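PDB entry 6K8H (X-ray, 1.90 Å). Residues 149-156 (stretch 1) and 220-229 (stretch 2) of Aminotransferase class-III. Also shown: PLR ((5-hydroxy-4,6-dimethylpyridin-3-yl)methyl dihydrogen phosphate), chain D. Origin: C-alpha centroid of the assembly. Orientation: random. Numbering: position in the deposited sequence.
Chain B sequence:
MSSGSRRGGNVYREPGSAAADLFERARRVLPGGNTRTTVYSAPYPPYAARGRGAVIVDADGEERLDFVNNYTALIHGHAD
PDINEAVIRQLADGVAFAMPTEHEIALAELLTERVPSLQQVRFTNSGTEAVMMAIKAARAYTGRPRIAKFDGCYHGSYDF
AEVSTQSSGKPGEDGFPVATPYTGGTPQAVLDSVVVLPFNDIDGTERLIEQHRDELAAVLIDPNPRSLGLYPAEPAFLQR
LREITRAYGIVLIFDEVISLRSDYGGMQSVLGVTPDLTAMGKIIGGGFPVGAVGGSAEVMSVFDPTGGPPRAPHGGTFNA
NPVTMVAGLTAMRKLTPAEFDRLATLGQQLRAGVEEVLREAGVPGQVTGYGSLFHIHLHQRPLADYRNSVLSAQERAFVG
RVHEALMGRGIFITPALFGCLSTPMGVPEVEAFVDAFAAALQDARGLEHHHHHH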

# COMPACT_ATOMS: atom_id res chain seq x y z
N LYS B 149 20.96 1.37 4.37
CA LYS B 149 20.52 0.10 3.77
C LYS B 149 21.70 -0.49 3.00
O LYS B 149 22.75 0.14 2.90
CB LYS B 149 19.32 0.29 2.85
CG LYS B 149 19.59 1.24 1.69
CD LYS B 149 18.53 1.06 0.64
CE LYS B 149 18.73 -0.24 -0.10
NZ LYS B 149 17.92 -0.27 -1.35
N PHE B 150 21.51 -1.68 2.45
CA PHE B 150 22.61 -2.41 1.82
C PHE B 150 22.51 -2.37 0.30
O PHE B 150 21.43 -2.50 -0.28
CB PHE B 150 22.65 -3.85 2.35
CG PHE B 150 23.09 -3.93 3.79
CD1 PHE B 150 22.19 -3.73 4.82
CD2 PHE B 150 24.44 -4.09 4.10
CE1 PHE B 150 22.61 -3.74 6.15
CE2 PHE B 150 24.86 -4.12 5.42
CZ PHE B 150 23.95 -3.94 6.45
N ASP B 151 23.67 -2.17 -0.34
CA ASP B 151 23.78 -2.05 -1.79
C ASP B 151 23.15 -3.24 -2.51
O ASP B 151 23.34 -4.40 -2.13
CB ASP B 151 25.26 -1.95 -2.15
CG ASP B 151 25.48 -1.41 -3.54
OD1 ASP B 151 24.62 -0.66 -4.03
OD2 ASP B 151 26.53 -1.71 -4.13
N GLY B 152 22.37 -2.94 -3.55
CA GLY B 152 21.80 -3.98 -4.39
C GLY B 152 20.59 -4.68 -3.82
O GLY B 152 20.16 -5.70 -4.38
N CYS B 153 19.99 -4.16 -2.76
CA CYS B 153 18.89 -4.85 -2.10
C CYS B 153 17.57 -4.13 -2.30
O CYS B 153 17.50 -2.89 -2.26
CB CYS B 153 19.15 -4.97 -0.60
SG CYS B 153 20.47 -6.09 -0.12
N TYR B 154 16.51 -4.91 -2.47
CA TYR B 154 15.19 -4.40 -2.81
C TYR B 154 14.30 -4.36 -1.57
O TYR B 154 14.25 -5.32 -0.80
CB TYR B 154 14.55 -5.29 -3.89
CG TYR B 154 13.14 -4.87 -4.25
CD1 TYR B 154 12.92 -3.78 -5.08
CD2 TYR B 154 12.04 -5.55 -3.76
CE1 TYR B 154 11.63 -3.38 -5.42
CE2 TYR B 154 10.75 -5.17 -4.09
CZ TYR B 154 10.55 -4.08 -4.92
OH TYR B 154 9.28 -3.71 -5.26
N HIS B 155 13.59 -3.24 -1.39
CA HIS B 155 12.67 -3.11 -0.26
C HIS B 155 11.34 -2.47 -0.65
O HIS B 155 10.62 -1.97 0.22
CB HIS B 155 13.29 -2.29 0.87
CG HIS B 155 14.60 -2.81 1.36
ND1 HIS B 155 14.70 -3.92 2.16
CD2 HIS B 155 15.87 -2.36 1.17
CE1 HIS B 155 15.98 -4.15 2.43
NE2 HIS B 155 16.70 -3.21 1.85
N GLY B 156 11.01 -2.44 -1.94
CA GLY B 156 9.78 -1.81 -2.38
C GLY B 156 10.03 -0.47 -3.04
O GLY B 156 11.16 -0.14 -3.41
N LEU B 220 18.42 -0.73 7.79
CA LEU B 220 17.42 -1.64 7.24
C LEU B 220 18.14 -2.77 6.52
O LEU B 220 19.01 -2.51 5.68
CB LEU B 220 16.48 -0.89 6.29
CG LEU B 220 15.55 -1.63 5.35
CD1 LEU B 220 14.37 -2.18 6.14
CD2 LEU B 220 15.11 -0.66 4.27
N ILE B 221 17.82 -4.01 6.87
CA ILE B 221 18.54 -5.15 6.31
C ILE B 221 17.58 -6.30 6.02
O ILE B 221 16.77 -6.67 6.88
CB ILE B 221 19.68 -5.61 7.23
CG1 ILE B 221 20.43 -6.77 6.58
CG2 ILE B 221 19.14 -5.95 8.63
CD1 ILE B 221 21.68 -7.19 7.34
N ASP B 222 17.66 -6.85 4.80
CA ASP B 222 17.01 -8.11 4.45
C ASP B 222 17.94 -9.26 4.83
O ASP B 222 19.02 -9.36 4.25
CB ASP B 222 16.70 -8.12 2.96
CG ASP B 222 16.02 -9.39 2.48
OD1 ASP B 222 16.18 -10.47 3.10
OD2 ASP B 222 15.33 -9.31 1.43
N PRO B 223 17.53 -10.17 5.74
CA PRO B 223 18.42 -11.24 6.22
C PRO B 223 18.91 -12.20 5.12
O PRO B 223 19.99 -12.72 5.25
CB PRO B 223 17.58 -12.01 7.26
CG PRO B 223 16.42 -11.09 7.58
CD PRO B 223 16.21 -10.25 6.34
N ASN B 224 18.05 -12.49 4.13
CA ASN B 224 18.42 -13.40 3.01
C ASN B 224 17.95 -12.74 1.71
O ASN B 224 17.00 -13.26 1.10
CB ASN B 224 17.80 -14.78 3.24
CG ASN B 224 18.51 -15.89 2.49
OD1 ASN B 224 19.47 -15.65 1.77
ND2 ASN B 224 18.04 -17.11 2.68
N PRO B 225 18.60 -11.67 1.22
CA PRO B 225 18.09 -10.96 0.04
C PRO B 225 18.11 -11.75 -1.27
O PRO B 225 19.14 -12.23 -1.66
CB PRO B 225 19.01 -9.73 -0.07
CG PRO B 225 20.28 -10.16 0.63
CD PRO B 225 19.85 -11.11 1.73
N ARG B 226 16.96 -11.81 -1.94
CA ARG B 226 16.86 -12.49 -3.25
C ARG B 226 17.74 -11.75 -4.26
O ARG B 226 18.38 -12.42 -5.08
CB ARG B 226 15.41 -12.48 -3.74
CG ARG B 226 15.31 -12.39 -5.25
CD ARG B 226 13.90 -12.48 -5.78
NE ARG B 226 13.04 -11.48 -5.17
CZ ARG B 226 12.97 -10.22 -5.57
NH1 ARG B 226 13.72 -9.80 -6.57
NH2 ARG B 226 12.13 -9.40 -4.97
N SER B 227 17.77 -10.42 -4.18
CA SER B 227 18.53 -9.62 -5.13
C SER B 227 20.01 -9.95 -5.13
O SER B 227 20.69 -9.80 -6.16
CB SER B 227 18.33 -8.14 -4.80
OG SER B 227 17.21 -7.60 -5.47
N LEU B 228 20.53 -10.43 -4.00
CA LEU B 228 21.94 -10.78 -3.89
C LEU B 228 22.17 -12.29 -3.96
O LEU B 228 23.21 -12.77 -3.49
CB LEU B 228 22.53 -10.18 -2.61
CG LEU B 228 22.48 -8.63 -2.53
CD1 LEU B 228 23.16 -8.06 -1.24
CD2 LEU B 228 23.09 -8.00 -3.76
N GLY B 229 21.25 -13.04 -4.56
CA GLY B 229 21.45 -14.46 -4.74
C GLY B 229 20.95 -15.36 -3.63
O GLY B 229 21.32 -16.55 -3.61
N1 PLR D . 10.70 -6.12 0.94
C2 PLR D . 11.04 -7.25 0.33
C2A PLR D . 12.24 -8.00 0.82
C3 PLR D . 10.28 -7.74 -0.73
O3 PLR D . 10.65 -8.90 -1.32
C4 PLR D . 9.14 -7.03 -1.17
C4A PLR D . 8.33 -7.53 -2.27
C5 PLR D . 8.80 -5.84 -0.50
C6 PLR D . 9.62 -5.43 0.52
C5A PLR D . 7.62 -5.01 -0.92
O4P PLR D . 6.32 -5.60 -0.65
P PLR D . 5.06 -5.19 -1.56
O1P PLR D . 5.01 -3.70 -1.51
O2P PLR D . 5.36 -5.69 -2.93
O3P PLR D . 3.86 -5.85 -0.96
O HOH W 1 19.18 -3.17 3.01
O HOH W 2 21.23 -6.47 -6.80
O HOH W 3 16.08 -7.31 -0.27

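No direct hydrogen bond joins the two stretches; van der Waals packing and three bridging waters hold them together. Strand residues Lys-149 and Leu-220 lie 5.0 Å apart, CA to CA, and Lys-149 CA directs its hydrogen at Leu-220 O (3.6 Å, 160° at the hydrogen). Water 1 completes this join, accepting from Phe-150 N (2.8 Å), donating to Leu-220 O (2.8 Å) and hydrogen-bonding His-155 NE2 (2.7 Å).

Side-chain torsions fit these surroundings. Lys-149, with chi1 p and chi3 m, leads its end away from stretch 2 and reaches forward along its own stretch, where NZ donates to Cys-153 O (2.8 Å). Phe-150, chi1 m, points toward the partner: its ring edge meets Leu-220 O (CD1 to O, 3.5 Å), while CE1 packs on Ile-221 CB at 3.6 Å. His-155, also m, offers a ring face to Leu-220, whose t,p conformation places CD2 3.6 Å from the ring centroid, 12° off the normal, a clear CH-pi contact.

A type II turn from Phe-150 to Cys-153 places Gly-152 at phi 78°, a value favouring glycine. A CB there would also lie only 3.1 Å from Leu-228 CD2, so its absence makes room for that methyl. Cys-153, chi1 m, brings SG to Leu-228 CD1 (3.5 Å) and Pro-225 CB (3.9 Å), a compact apolar cluster. Nearby, water 2 donates to Gly-152 O (2.8 Å) and weakly to Ser-227 O (3.4 Å).

Tyr-154, chi1 t, points toward stretch 2, its CD2 lying 4.0 Å from Arg-226 NH2. Asp-222, also t, brings OD2 within 3.4 Å of PLR C2A; water 3 donates to this OD2 (2.7 Å) and to Tyr-154 O (2.8 Å), linking the stretches beside the ligand.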